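Long-range contacts in tryptophan halogenase (Shewanella frigidimarina, PDB 2PYX), which probably acts as a flavin-dependent tryptophan halogenase that binds FAD and halogenates tryptophan or a related substrate: residues A[89-93]-A[144-149]; A[279-285]-A[296-300]. All coordinates share one frame; numbering follows the deposited sequence. Where two conformers were deposited one is given.

Contact 1. Residues A[89-93]-A[144-149]; sequences KQGSR and QQVLTQ
R93 and Q145 meet in nearly one plane. The guanidinium lies 8° from the amide of Q145, and NH1 of R93 gives a bond of 2.7 Å to OE1 of Q145, on a lone pair. NH2 of R93 adds a weak bond to the same oxygen. Q145 starts away from the strand, but a bend at chi2 (56°) turns its amide back to the arginine. R93 was deposited in two conformers, so this grip holds for the one described here. At the Q90 end, Q144 NE2 donates to Q90 OE1 at 3.0 Å. The same NE2 also reaches N167 O, and Q144 OE1 accepts from S114 N, so this amide is held at both ends. The methyl CG2 of T148 packs against both CB and CD of Q90, each at 3.9 Å. With an alanine here in place of Q90, Q144 NE2 would probably lose one of its two acceptors, and the T148 methyl its contact with the amide carbon. The axes of segment 91-93, part of strand 87-95, and helix 144-149 lie at 72°. Q145 and T148 also rest on L110 of strand 108-112, while V146 and L147 touch helix 484-507.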
ATOM      1  N   LYS A  89      -1.017   2.436  11.720  1.00 10.32           N
ATOM      2  CA  LYS A  89      -0.395   1.194  11.249  1.00  9.66           C
ATOM      3  C   LYS A  89       1.122   1.391  11.223  1.00 10.47           C
ATOM      4  O   LYS A  89       1.606   2.309  10.578  1.00 10.87           O
ATOM      5  CB  LYS A  89      -0.892   0.879   9.840  1.00 13.43           C
ATOM      6  CG  LYS A  89      -0.190  -0.277   9.162  1.00 11.06           C
ATOM      7  CD  LYS A  89      -0.631  -0.438   7.722  1.00 11.85           C
ATOM      8  CE  LYS A  89       0.225  -1.453   7.017  1.00 12.64           C
ATOM      9  NZ  LYS A  89      -0.056  -1.391   5.552  1.00 13.91           N
ATOM     10  N   GLN A  90       1.867   0.521  11.888  1.00  8.79           N
ATOM     11  CA  GLN A  90       3.326   0.601  11.983  1.00  9.24           C
ATOM     12  C   GLN A  90       4.095  -0.450  11.200  1.00 10.94           C
ATOM     13  O   GLN A  90       5.322  -0.545  11.306  1.00 11.79           O
ATOM     14  CB  GLN A  90       3.745   0.587  13.461  1.00 11.03           C
ATOM     15  CG  GLN A  90       3.326   1.859  14.154  1.00 10.06           C
ATOM     16  CD  GLN A  90       3.814   1.896  15.573  1.00 13.42           C
ATOM     17  OE1 GLN A  90       5.013   2.055  15.831  1.00 12.31           O
ATOM     18  NE2 GLN A  90       2.889   1.710  16.506  1.00 11.59           N
ATOM     19  N   GLY A  91       3.354  -1.228  10.400  1.00 11.03           N
ATOM     20  CA  GLY A  91       3.927  -2.256   9.527  1.00  9.32           C
ATOM     21  C   GLY A  91       3.000  -3.445   9.418  1.00 10.61           C
ATOM     22  O   GLY A  91       1.791  -3.320   9.630  1.00 10.83           O
ATOM     23  N   SER A  92       3.572  -4.571   8.999  1.00  9.91           N
ATOM     24  CA  SER A  92       2.874  -5.846   8.846  1.00  9.76           C
ATOM     25  C   SER A  92       3.582  -6.905   9.666  1.00 10.97           C
ATOM     26  O   SER A  92       4.803  -7.047   9.592  1.00 11.24           O
ATOM     27  CB  SER A  92       2.866  -6.315   7.396  1.00 11.98           C
ATOM     28  OG  SER A  92       2.124  -5.448   6.551  1.00 14.68           O
ATOM     29  N   ARG A  93       2.792  -7.625  10.465  1.00 11.05           N
ATOM     30  CA  ARG A  93       3.309  -8.757  11.206  0.50 11.48           C
ATOM     31  C   ARG A  93       2.839 -10.035  10.548  1.00 11.04           C
ATOM     32  O   ARG A  93       1.639 -10.235  10.332  1.00 11.28           O
ATOM     33  CB  ARG A  93       2.876  -8.760  12.657  0.50 10.18           C
ATOM     34  CG  ARG A  93       3.608  -9.825  13.486  0.50 11.09           C
ATOM     35  CD  ARG A  93       3.220  -9.770  14.932  0.50 15.43           C
ATOM     36  NE  ARG A  93       3.461  -8.457  15.517  0.50 22.72           N
ATOM     37  CZ  ARG A  93       4.658  -7.994  15.868  0.50 25.98           C
ATOM     38  NH1 ARG A  93       5.732  -8.736  15.691  0.50 20.90           N
ATOM     39  NH2 ARG A  93       4.779  -6.781  16.393  0.50 30.12           N
ATOM     40  N   GLN A 144      10.385  -0.705  16.788  1.00 17.25           N
ATOM     41  CA  GLN A 144       8.982  -1.066  16.554  1.00 16.98           C
ATOM     42  C   GLN A 144       8.622  -2.497  16.836  1.00 18.68           C
ATOM     43  O   GLN A 144       7.464  -2.815  17.103  1.00 19.85           O
ATOM     44  CB  GLN A 144       8.591  -0.746  15.104  1.00 17.51           C
ATOM     45  CG  GLN A 144       8.164   0.655  14.968  1.00 16.99           C
ATOM     46  CD  GLN A 144       7.756   1.070  13.563  1.00 14.84           C
ATOM     47  OE1 GLN A 144       8.341   0.617  12.601  1.00 14.41           O
ATOM     48  NE2 GLN A 144       6.797   2.006  13.464  1.00 13.31           N
ATOM     49  N   GLN A 145       9.576  -3.411  16.741  1.00 18.87           N
ATOM     50  CA  GLN A 145       9.255  -4.813  17.027  1.00 19.58           C
ATOM     51  C   GLN A 145       8.749  -4.916  18.456  1.00 19.61           C
ATOM     52  O   GLN A 145       7.627  -5.365  18.695  1.00 22.74           O
ATOM     53  CB  GLN A 145      10.438  -5.749  16.785  1.00 20.44           C
ATOM     54  CG  GLN A 145      10.250  -7.222  17.167  1.00 25.61           C
ATOM     55  CD  GLN A 145       9.033  -7.883  16.488  1.00 27.78           C
ATOM     56  OE1 GLN A 145       7.924  -7.334  16.491  1.00 38.15           O
ATOM     57  NE2 GLN A 145       9.242  -9.046  15.908  1.00 40.49           N
ATOM     58  N   VAL A 146       9.551  -4.407  19.385  1.00 19.11           N
ATOM     59  CA  VAL A 146       9.206  -4.428  20.799  1.00 17.66           C
ATOM     60  C   VAL A 146       7.959  -3.582  21.085  1.00 15.98           C
ATOM     61  O   VAL A 146       7.073  -4.034  21.796  1.00 17.37           O
ATOM     62  CB  VAL A 146      10.415  -3.972  21.665  1.00 18.34           C
ATOM     63  CG1 VAL A 146       9.977  -3.751  23.093  1.00 20.57           C
ATOM     64  CG2 VAL A 146      11.538  -5.008  21.583  1.00 21.81           C
ATOM     65  N   LEU A 147       7.874  -2.382  20.507  1.00 14.65           N
ATOM     66  CA  LEU A 147       6.789  -1.477  20.820  1.00 13.53           C
ATOM     67  C   LEU A 147       5.441  -1.974  20.289  1.00 14.99           C
ATOM     68  O   LEU A 147       4.424  -1.879  20.952  1.00 13.70           O
ATOM     69  CB  LEU A 147       7.113  -0.076  20.306  1.00 14.32           C
ATOM     70  CG  LEU A 147       8.405   0.521  20.900  1.00 14.44           C
ATOM     71  CD1 LEU A 147       8.854   1.786  20.192  1.00 15.44           C
ATOM     72  CD2 LEU A 147       8.242   0.814  22.372  1.00 18.60           C
ATOM     73  N   THR A 148       5.431  -2.521  19.081  1.00 15.39           N
ATOM     74  CA  THR A 148       4.194  -3.031  18.512  1.00 14.03           C
ATOM     75  C   THR A 148       3.748  -4.312  19.229  1.00 14.90           C
ATOM     76  O   THR A 148       2.555  -4.552  19.355  1.00 16.31           O
ATOM     77  CB  THR A 148       4.294  -3.228  16.976  1.00 14.48           C
ATOM     78  OG1 THR A 148       5.337  -4.147  16.682  1.00 14.34           O
ATOM     79  CG2 THR A 148       4.550  -1.909  16.289  1.00 13.69           C
ATOM     80  N   GLN A 149       4.707  -5.122  19.694  1.00 16.93           N
ATOM     81  CA  GLN A 149       4.353  -6.306  20.496  1.00 20.68           C
ATOM     82  C   GLN A 149       3.577  -5.882  21.750  1.00 21.13           C
ATOM     83  O   GLN A 149       2.672  -6.586  22.228  1.00 20.78           O
ATOM     84  CB  GLN A 149       5.610  -7.079  20.866  1.00 20.96           C
ATOM     85  CG  GLN A 149       6.159  -7.889  19.692  1.00 28.60           C
ATOM     86  CD  GLN A 149       7.535  -8.514  19.957  1.00 30.43           C
ATOM     87  OE1 GLN A 149       7.910  -9.487  19.298  1.00 44.09           O
ATOM     88  NE2 GLN A 149       8.283  -7.965  20.924  1.00 44.16           N
TER

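Contact 2. Residues A[279-285]-A[296-300]; sequences QPNGWIW and GYVYS
W285 lays its indole over the backbone of G296. CA of G296 sits 3.4 Å from the centroid of the six-membered ring, only 5° off the ring normal, a close CH-pi contact. CG of W285 stands between the backbone N and the carbonyl carbon (chi1 80°), which folds the ring back across the neighbouring strand. A CB on G296 would run into CH2 of W285. W285 is itself partly exposed, although it packs so closely. The edge of this ring meets V298, with CG2 3.7 Å from CZ3 of W285. CB of V298 lies over one face of the W283 indole, so this valine packs against two tryptophans. Backbone bonds pair W283 with V298 in both directions, and W285 with G296 likewise. At G282 the strands come very near, with CA of G282 3.1 Å from V298 O, and a CB there would clash with that oxygen. The buried Y297 ring sets its edge against the backbone of G282 and W283. CG1 of I284 lies 3.7 Å from CD1 of Y297, and helix 306-317 touches both side chains. On the side of W283, NE1 of that residue bonds E358 OE2.

The turn end is looser. Q279, P280 and N281 are partly exposed. The two bonds that N281 makes across the contact are long. N281 N reaches OH of Y297 at 3.2 Å. S300 N reaches N281 O at 3.3 Å.

This is an antiparallel beta hairpin, strands 282-288 and 292-299. A type I turn from Q279 to G282 connects it back to strand 274-279, giving a three-stranded antiparallel meander within the large mixed sheet.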
ATOM      1  N   GLN A 279      -1.979 -19.550   5.817  1.00  9.26           N
ATOM      2  CA  GLN A 279      -2.928 -20.664   5.850  1.00  9.41           C
ATOM      3  C   GLN A 279      -2.466 -21.714   4.837  1.00 10.17           C
ATOM      4  O   GLN A 279      -1.459 -21.479   4.123  1.00 10.95           O
ATOM      5  CB  GLN A 279      -4.336 -20.156   5.538  1.00 10.26           C
ATOM      6  CG  GLN A 279      -4.819 -19.013   6.394  1.00 11.07           C
ATOM      7  CD  GLN A 279      -4.958 -19.394   7.857  1.00 13.45           C
ATOM      8  OE1 GLN A 279      -5.447 -20.503   8.176  1.00 13.52           O
ATOM      9  NE2 GLN A 279      -4.525 -18.496   8.766  1.00 14.27           N
ATOM     10  N   PRO A 280      -3.146 -22.882   4.758  1.00  9.01           N
ATOM     11  CA  PRO A 280      -2.693 -23.900   3.806  1.00  9.16           C
ATOM     12  C   PRO A 280      -2.628 -23.462   2.341  1.00  7.23           C
ATOM     13  O   PRO A 280      -1.779 -24.002   1.616  1.00  9.88           O
ATOM     14  CB  PRO A 280      -3.688 -25.047   4.030  1.00 12.02           C
ATOM     15  CG  PRO A 280      -4.072 -24.892   5.480  1.00 12.51           C
ATOM     16  CD  PRO A 280      -4.198 -23.406   5.669  1.00 11.85           C
ATOM     17  N   ASN A 281      -3.510 -22.548   1.942  1.00  8.65           N
ATOM     18  CA  ASN A 281      -3.648 -22.176   0.547  1.00  9.24           C
ATOM     19  C   ASN A 281      -3.679 -20.678   0.304  1.00  8.38           C
ATOM     20  O   ASN A 281      -4.254 -20.233  -0.695  1.00  8.44           O
ATOM     21  CB  ASN A 281      -4.875 -22.873  -0.062  1.00  8.88           C
ATOM     22  CG  ASN A 281      -4.685 -24.353  -0.118  1.00  8.01           C
ATOM     23  OD1 ASN A 281      -3.844 -24.833  -0.849  1.00 11.17           O
ATOM     24  ND2 ASN A 281      -5.463 -25.096   0.665  1.00 12.19           N
ATOM     25  N   GLY A 282      -3.065 -19.926   1.209  1.00  8.66           N
ATOM     26  CA  GLY A 282      -3.028 -18.484   1.099  1.00  7.61           C
ATOM     27  C   GLY A 282      -2.712 -17.873   2.454  1.00  8.45           C
ATOM     28  O   GLY A 282      -1.935 -18.427   3.219  1.00  8.59           O
ATOM     29  N   TRP A 283      -3.306 -16.738   2.745  1.00  8.55           N
ATOM     30  CA  TRP A 283      -3.055 -16.048   4.006  1.00  8.48           C
ATOM     31  C   TRP A 283      -4.251 -15.195   4.340  1.00  8.99           C
ATOM     32  O   TRP A 283      -5.014 -14.762   3.455  1.00  7.84           O
ATOM     33  CB  TRP A 283      -1.763 -15.218   3.925  1.00  8.30           C
ATOM     34  CG  TRP A 283      -1.785 -14.145   2.882  1.00  8.21           C
ATOM     35  CD1 TRP A 283      -1.500 -14.265   1.525  1.00 11.09           C
ATOM     36  CD2 TRP A 283      -2.099 -12.763   3.095  1.00  6.54           C
ATOM     37  NE1 TRP A 283      -1.652 -13.041   0.917  1.00 10.99           N
ATOM     38  CE2 TRP A 283      -1.998 -12.103   1.851  1.00  9.88           C
ATOM     39  CE3 TRP A 283      -2.455 -12.007   4.212  1.00 10.52           C
ATOM     40  CZ2 TRP A 283      -2.267 -10.733   1.701  1.00 11.84           C
ATOM     41  CZ3 TRP A 283      -2.650 -10.632   4.084  1.00 12.64           C
ATOM     42  CH2 TRP A 283      -2.558 -10.009   2.824  1.00 11.68           C
ATOM     43  N   ILE A 284      -4.409 -14.933   5.645  1.00  9.41           N
ATOM     44  CA  ILE A 284      -5.501 -14.126   6.147  1.00  9.21           C
ATOM     45  C   ILE A 284      -5.033 -12.782   6.692  1.00  9.17           C
ATOM     46  O   ILE A 284      -4.114 -12.755   7.512  1.00 10.09           O
ATOM     47  CB  ILE A 284      -6.247 -14.895   7.226  1.00  9.87           C
ATOM     48  CG1 ILE A 284      -7.037 -16.007   6.552  1.00 12.31           C
ATOM     49  CG2 ILE A 284      -7.192 -14.015   7.998  1.00 12.76           C
ATOM     50  CD1 ILE A 284      -7.748 -16.987   7.525  1.00 12.35           C
ATOM     51  N   TRP A 285      -5.613 -11.698   6.167  1.00 10.87           N
ATOM     52  CA  TRP A 285      -5.313 -10.347   6.650  1.00 10.46           C
ATOM     53  C   TRP A 285      -6.232 -10.019   7.813  1.00 13.01           C
ATOM     54  O   TRP A 285      -7.336 -10.574   7.934  1.00 12.59           O
ATOM     55  CB  TRP A 285      -5.439  -9.285   5.574  1.00 12.71           C
ATOM     56  CG  TRP A 285      -6.820  -8.810   5.264  1.00 13.42           C
ATOM     57  CD1 TRP A 285      -7.620  -8.009   6.030  1.00 13.81           C
ATOM     58  CD2 TRP A 285      -7.537  -9.035   4.046  1.00 15.31           C
ATOM     59  NE1 TRP A 285      -8.789  -7.720   5.358  1.00 13.88           N
ATOM     60  CE2 TRP A 285      -8.758  -8.354   4.138  1.00 17.38           C
ATOM     61  CE3 TRP A 285      -7.252  -9.758   2.873  1.00 14.87           C
ATOM     62  CZ2 TRP A 285      -9.697  -8.374   3.101  1.00 16.42           C
ATOM     63  CZ3 TRP A 285      -8.187  -9.790   1.869  1.00 15.01           C
ATOM     64  CH2 TRP A 285      -9.399  -9.110   1.990  1.00 17.09           C
ATOM     65  N   GLY A 296      -9.745 -10.994   5.902  1.00 12.24           N
ATOM     66  CA  GLY A 296      -9.963 -11.653   4.634  1.00 12.03           C
ATOM     67  C   GLY A 296      -8.974 -12.748   4.368  1.00 11.79           C
ATOM     68  O   GLY A 296      -7.814 -12.626   4.742  1.00 12.06           O
ATOM     69  N   TYR A 297      -9.434 -13.812   3.704  1.00 10.19           N
ATOM     70  CA  TYR A 297      -8.578 -14.894   3.309  1.00  8.64           C
ATOM     71  C   TYR A 297      -8.308 -14.717   1.802  1.00  8.87           C
ATOM     72  O   TYR A 297      -9.224 -14.725   0.977  1.00  9.90           O
ATOM     73  CB  TYR A 297      -9.279 -16.237   3.526  1.00  9.85           C
ATOM     74  CG  TYR A 297      -8.471 -17.482   3.258  1.00  9.47           C
ATOM     75  CD1 TYR A 297      -7.083 -17.460   3.163  1.00  7.79           C
ATOM     76  CD2 TYR A 297      -9.098 -18.713   3.124  1.00 11.00           C
ATOM     77  CE1 TYR A 297      -6.349 -18.669   2.923  1.00  7.81           C
ATOM     78  CE2 TYR A 297      -8.383 -19.869   2.875  1.00 10.68           C
ATOM     79  CZ  TYR A 297      -7.014 -19.869   2.805  1.00  8.66           C
ATOM     80  OH  TYR A 297      -6.272 -20.979   2.592  1.00 10.61           O
ATOM     81  N   VAL A 298      -7.025 -14.487   1.478  1.00  8.30           N
ATOM     82  CA  VAL A 298      -6.507 -14.459   0.115  1.00  8.33           C
ATOM     83  C   VAL A 298      -6.040 -15.858  -0.196  1.00  7.15           C
ATOM     84  O   VAL A 298      -5.205 -16.395   0.521  1.00  7.51           O
ATOM     85  CB  VAL A 298      -5.315 -13.487   0.057  1.00  8.81           C
ATOM     86  CG1 VAL A 298      -4.576 -13.611  -1.268  1.00  8.64           C
ATOM     87  CG2 VAL A 298      -5.774 -12.084   0.332  1.00  9.87           C
ATOM     88  N   TYR A 299      -6.522 -16.415  -1.297  1.00  7.44           N
ATOM     89  CA  TYR A 299      -6.213 -17.807  -1.597  1.00  7.83           C
ATOM     90  C   TYR A 299      -6.232 -18.113  -3.109  1.00  7.74           C
ATOM     91  O   TYR A 299      -6.668 -17.296  -3.919  1.00  8.08           O
ATOM     92  CB  TYR A 299      -7.157 -18.756  -0.834  1.00  7.95           C
ATOM     93  CG  TYR A 299      -8.602 -18.678  -1.186  1.00  7.62           C
ATOM     94  CD1 TYR A 299      -9.422 -17.780  -0.558  1.00  8.07           C
ATOM     95  CD2 TYR A 299      -9.169 -19.536  -2.134  1.00 10.21           C
ATOM     96  CE1 TYR A 299     -10.761 -17.676  -0.877  1.00  9.69           C
ATOM     97  CE2 TYR A 299     -10.522 -19.443  -2.460  1.00  9.54           C
ATOM     98  CZ  TYR A 299     -11.333 -18.537  -1.790  1.00  9.52           C
ATOM     99  OH  TYR A 299     -12.679 -18.425  -2.117  1.00 13.80           O
ATOM    100  N   SER A 300      -5.749 -19.298  -3.445  1.00  8.41           N
ATOM    101  CA  SER A 300      -5.657 -19.750  -4.861  1.00  6.82           C
ATOM    102  C   SER A 300      -6.747 -20.748  -5.159  1.00  7.04           C
ATOM    103  O   SER A 300      -6.756 -21.819  -4.549  1.00  8.22           O
ATOM    104  CB  SER A 300      -4.325 -20.408  -5.072  1.00  9.05           C
ATOM    105  OG  SER A 300      -4.250 -21.039  -6.331  1.00  9.61           O
TER

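Contacts 1 and 2 follow one another along the chain and reach the same mixed sheet. Their centres lie 21 Å apart, and their nearest atoms about 7 Å, without touching. Strand 274-279 bridges them: it runs parallel to strand 87-95 of contact 1 and antiparallel to strand 282-288 of contact 2. K89 touches T274 of it and R93 touches H275. Both contacts lie near the predicted substrate site. K89, the predicted active-site residue, belongs to segment 89-93 but does not touch helix 144-149. The side chain of E361, predicted to bind tryptophan, is about 10 Å from that of R93 and about 8 Å from that of W283. W283 and K89 side chains are about 9 Å apart.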